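Local coordinates for GTPase subunit of restriction endonuclease (Thermococcus gammatolerans, PDB 6P0F), which probably recognises modified DNA through its N-terminal YTH-like domain as part of a GTP-dependent McrB-type restriction system, at residues A[3-11]-A[53-64]. Sequence-based numbering, arbitrary orientation.
Sequences NQLFIIGIG and WGRSKETIYEKK
Q4 and F6 both hold CG anti to the carbonyl carbon (chi1 -60° in each), which sends the Q4 amide, just ahead of strand 5-11, and the F6 ring, on it, to the hairpin 59-64. In this YTH domain, residues 5-11 form a strand of the mixed sheet, and the hairpin, closed by a type I' turn from I60 to K63, packs against it. NE2 of Q4 donates to the backbone O of K64 at 2.8 Å. The acceptor lies almost in the amide plane of Q4. NE2 also bonds D69, so two acceptors share it. With the amide gone, as in an alanine here, the K64 carbonyl and the D69 carboxylate would probably lose this donor, and the end of the hairpin would be less firmly tied to the start of strand 5-11. OE1 of the same amide rests against CB of K63. That CB also sits at the edge of the F6 ring, 4.0 Å from CE1. I60 meets F6 through its CD1 methyl, 3.7 Å from CD1 of the ring. Further along, CG2 of I8 approaches NE1 of W53, and I10 puts CD1 3.6 Å from CZ2 of that indole. F73 meets W53 edge-to-face. R55 bends at chi3 and lays one guanidinium face against CG1 of I60, while its NH1 donates to O of T59 at 2.9 Å, from above the carbonyl plane.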
# COMPACT_ATOMS: atom_id res chain seq x y z
N ASN A 3 -12.95 -9.73 -3.61
CA ASN A 3 -11.87 -8.76 -3.68
C ASN A 3 -10.55 -9.48 -3.45
O ASN A 3 -10.50 -10.69 -3.23
CB ASN A 3 -12.07 -7.64 -2.66
CG ASN A 3 -12.63 -8.14 -1.35
OD1 ASN A 3 -12.05 -9.03 -0.73
ND2 ASN A 3 -13.78 -7.60 -0.93
N GLN A 4 -9.47 -8.72 -3.57
CA GLN A 4 -8.13 -9.25 -3.54
C GLN A 4 -7.36 -8.66 -2.36
O GLN A 4 -7.67 -7.58 -1.86
CB GLN A 4 -7.42 -8.97 -4.86
CG GLN A 4 -8.14 -9.59 -6.05
CD GLN A 4 -7.61 -9.16 -7.38
OE1 GLN A 4 -7.32 -10.00 -8.24
NE2 GLN A 4 -7.47 -7.85 -7.58
N LEU A 5 -6.35 -9.40 -1.92
CA LEU A 5 -5.45 -8.98 -0.86
C LEU A 5 -4.04 -8.98 -1.42
O LEU A 5 -3.59 -9.99 -1.98
CB LEU A 5 -5.55 -9.89 0.36
CG LEU A 5 -4.53 -9.69 1.49
CD1 LEU A 5 -4.70 -8.25 2.03
CD2 LEU A 5 -4.71 -10.75 2.58
N PHE A 6 -3.35 -7.85 -1.31
CA PHE A 6 -1.98 -7.69 -1.76
C PHE A 6 -1.07 -7.36 -0.58
O PHE A 6 -1.53 -6.80 0.42
CB PHE A 6 -1.87 -6.58 -2.81
CG PHE A 6 -2.69 -6.83 -4.01
CD1 PHE A 6 -2.22 -7.65 -5.03
CD2 PHE A 6 -3.95 -6.28 -4.13
CE1 PHE A 6 -2.99 -7.91 -6.15
CE2 PHE A 6 -4.72 -6.52 -5.28
CZ PHE A 6 -4.23 -7.37 -6.27
N ILE A 7 0.20 -7.74 -0.71
CA ILE A 7 1.25 -7.36 0.24
C ILE A 7 2.25 -6.48 -0.49
O ILE A 7 2.76 -6.85 -1.56
CB ILE A 7 1.97 -8.58 0.85
CG1 ILE A 7 1.02 -9.39 1.69
CG2 ILE A 7 3.19 -8.13 1.66
CD1 ILE A 7 1.54 -10.80 1.94
N ILE A 8 2.54 -5.31 0.07
CA ILE A 8 3.55 -4.42 -0.48
C ILE A 8 4.61 -4.21 0.58
O ILE A 8 4.32 -3.76 1.69
CB ILE A 8 2.94 -3.11 -0.97
CG1 ILE A 8 2.02 -3.39 -2.15
CG2 ILE A 8 4.05 -2.12 -1.37
CD1 ILE A 8 1.22 -2.14 -2.58
N GLY A 9 5.87 -4.53 0.23
CA GLY A 9 6.96 -4.48 1.17
C GLY A 9 7.68 -3.14 1.03
O GLY A 9 8.16 -2.81 -0.05
N ILE A 10 7.72 -2.40 2.12
CA ILE A 10 8.33 -1.07 2.17
C ILE A 10 9.64 -1.21 2.92
O ILE A 10 9.64 -1.46 4.13
CB ILE A 10 7.42 -0.05 2.86
CG1 ILE A 10 6.03 0.01 2.22
CG2 ILE A 10 8.11 1.35 2.93
CD1 ILE A 10 6.02 0.49 0.81
N GLY A 11 10.78 -1.04 2.23
CA GLY A 11 12.06 -1.23 2.91
C GLY A 11 12.49 0.00 3.68
O GLY A 11 12.57 1.10 3.13
N TRP A 53 -0.67 5.69 -2.48
CA TRP A 53 0.57 5.00 -2.80
C TRP A 53 0.61 4.82 -4.31
O TRP A 53 -0.40 4.97 -4.99
CB TRP A 53 0.64 3.66 -2.07
CG TRP A 53 1.97 2.98 -2.25
CD1 TRP A 53 2.21 1.76 -2.83
CD2 TRP A 53 3.25 3.50 -1.87
NE1 TRP A 53 3.56 1.50 -2.85
CE2 TRP A 53 4.22 2.54 -2.24
CE3 TRP A 53 3.67 4.68 -1.26
CZ2 TRP A 53 5.59 2.75 -2.02
CZ3 TRP A 53 5.03 4.86 -1.02
CH2 TRP A 53 5.96 3.88 -1.39
N GLY A 54 1.80 4.62 -4.86
CA GLY A 54 1.93 4.54 -6.30
C GLY A 54 2.92 3.44 -6.67
O GLY A 54 3.84 3.13 -5.91
N ARG A 55 2.70 2.87 -7.85
CA ARG A 55 3.54 1.78 -8.35
C ARG A 55 3.81 2.01 -9.83
O ARG A 55 3.13 2.78 -10.49
CB ARG A 55 2.88 0.42 -8.17
CG ARG A 55 2.63 0.03 -6.73
CD ARG A 55 2.07 -1.38 -6.62
NE ARG A 55 3.03 -2.35 -7.13
CZ ARG A 55 2.84 -3.05 -8.24
NH1 ARG A 55 1.72 -2.89 -8.95
NH2 ARG A 55 3.76 -3.90 -8.64
N SER A 56 4.83 1.28 -10.34
CA SER A 56 5.21 1.31 -11.75
C SER A 56 4.23 0.59 -12.67
O SER A 56 4.21 0.90 -13.86
CB SER A 56 6.58 0.67 -11.97
OG SER A 56 7.52 1.09 -11.00
N LYS A 57 3.44 -0.36 -12.16
CA LYS A 57 2.50 -1.12 -12.97
C LYS A 57 1.13 -1.16 -12.33
O LYS A 57 0.97 -0.97 -11.12
CB LYS A 57 2.94 -2.58 -13.17
CG LYS A 57 4.30 -2.77 -13.78
CD LYS A 57 4.49 -4.23 -14.20
CE LYS A 57 4.79 -4.35 -15.71
NZ LYS A 57 6.25 -4.37 -16.01
N GLU A 58 0.12 -1.46 -13.16
CA GLU A 58 -1.26 -1.63 -12.73
C GLU A 58 -1.49 -2.95 -12.02
O GLU A 58 -2.51 -3.09 -11.31
CB GLU A 58 -2.18 -1.54 -13.94
CG GLU A 58 -3.64 -1.30 -13.63
CD GLU A 58 -4.43 -0.97 -14.88
OE1 GLU A 58 -5.17 0.05 -14.87
OE2 GLU A 58 -4.29 -1.71 -15.87
N THR A 59 -0.60 -3.93 -12.22
CA THR A 59 -0.83 -5.29 -11.75
C THR A 59 0.20 -5.71 -10.72
O THR A 59 1.33 -5.22 -10.71
CB THR A 59 -0.78 -6.30 -12.91
OG1 THR A 59 0.53 -6.28 -13.49
CG2 THR A 59 -1.81 -5.94 -13.97
N ILE A 60 -0.20 -6.65 -9.86
CA ILE A 60 0.71 -7.41 -9.00
C ILE A 60 0.48 -8.89 -9.28
O ILE A 60 -0.66 -9.36 -9.23
CB ILE A 60 0.49 -7.10 -7.50
CG1 ILE A 60 0.85 -5.64 -7.21
CG2 ILE A 60 1.31 -8.11 -6.67
CD1 ILE A 60 0.40 -5.19 -5.84
N TYR A 61 1.55 -9.61 -9.56
CA TYR A 61 1.42 -11.02 -9.90
C TYR A 61 0.33 -11.20 -10.93
O TYR A 61 -0.42 -12.17 -10.91
CB TYR A 61 1.24 -11.90 -8.67
CG TYR A 61 2.58 -12.42 -8.20
CD1 TYR A 61 3.53 -11.56 -7.67
CD2 TYR A 61 2.92 -13.76 -8.33
CE1 TYR A 61 4.76 -12.01 -7.25
CE2 TYR A 61 4.15 -14.22 -7.92
CZ TYR A 61 5.07 -13.34 -7.38
OH TYR A 61 6.29 -13.79 -6.96
N GLU A 62 0.23 -10.20 -11.79
CA GLU A 62 -0.66 -10.21 -12.95
C GLU A 62 -2.12 -9.99 -12.57
O GLU A 62 -3.01 -10.15 -13.42
CB GLU A 62 -0.64 -11.51 -13.79
CG GLU A 62 -0.58 -11.16 -15.18
CD GLU A 62 0.78 -10.48 -15.48
OE1 GLU A 62 1.78 -10.99 -14.93
OE2 GLU A 62 0.77 -9.42 -16.16
N LYS A 63 -2.40 -9.65 -11.32
CA LYS A 63 -3.75 -9.32 -10.88
C LYS A 63 -3.87 -7.80 -10.91
O LYS A 63 -2.96 -7.10 -10.47
CB LYS A 63 -4.01 -9.90 -9.49
CG LYS A 63 -3.87 -11.44 -9.49
CD LYS A 63 -5.01 -12.07 -10.28
CE LYS A 63 -5.10 -13.57 -10.09
NZ LYS A 63 -6.36 -14.10 -10.69
N LYS A 64 -4.94 -7.30 -11.53
CA LYS A 64 -5.18 -5.87 -11.56
C LYS A 64 -5.66 -5.43 -10.18
O LYS A 64 -6.46 -6.10 -9.54
CB LYS A 64 -6.23 -5.56 -12.63
CG LYS A 64 -6.59 -4.11 -12.78
CD LYS A 64 -7.59 -3.93 -13.94
CE LYS A 64 -8.27 -2.57 -13.90
NZ LYS A 64 -9.22 -2.38 -15.03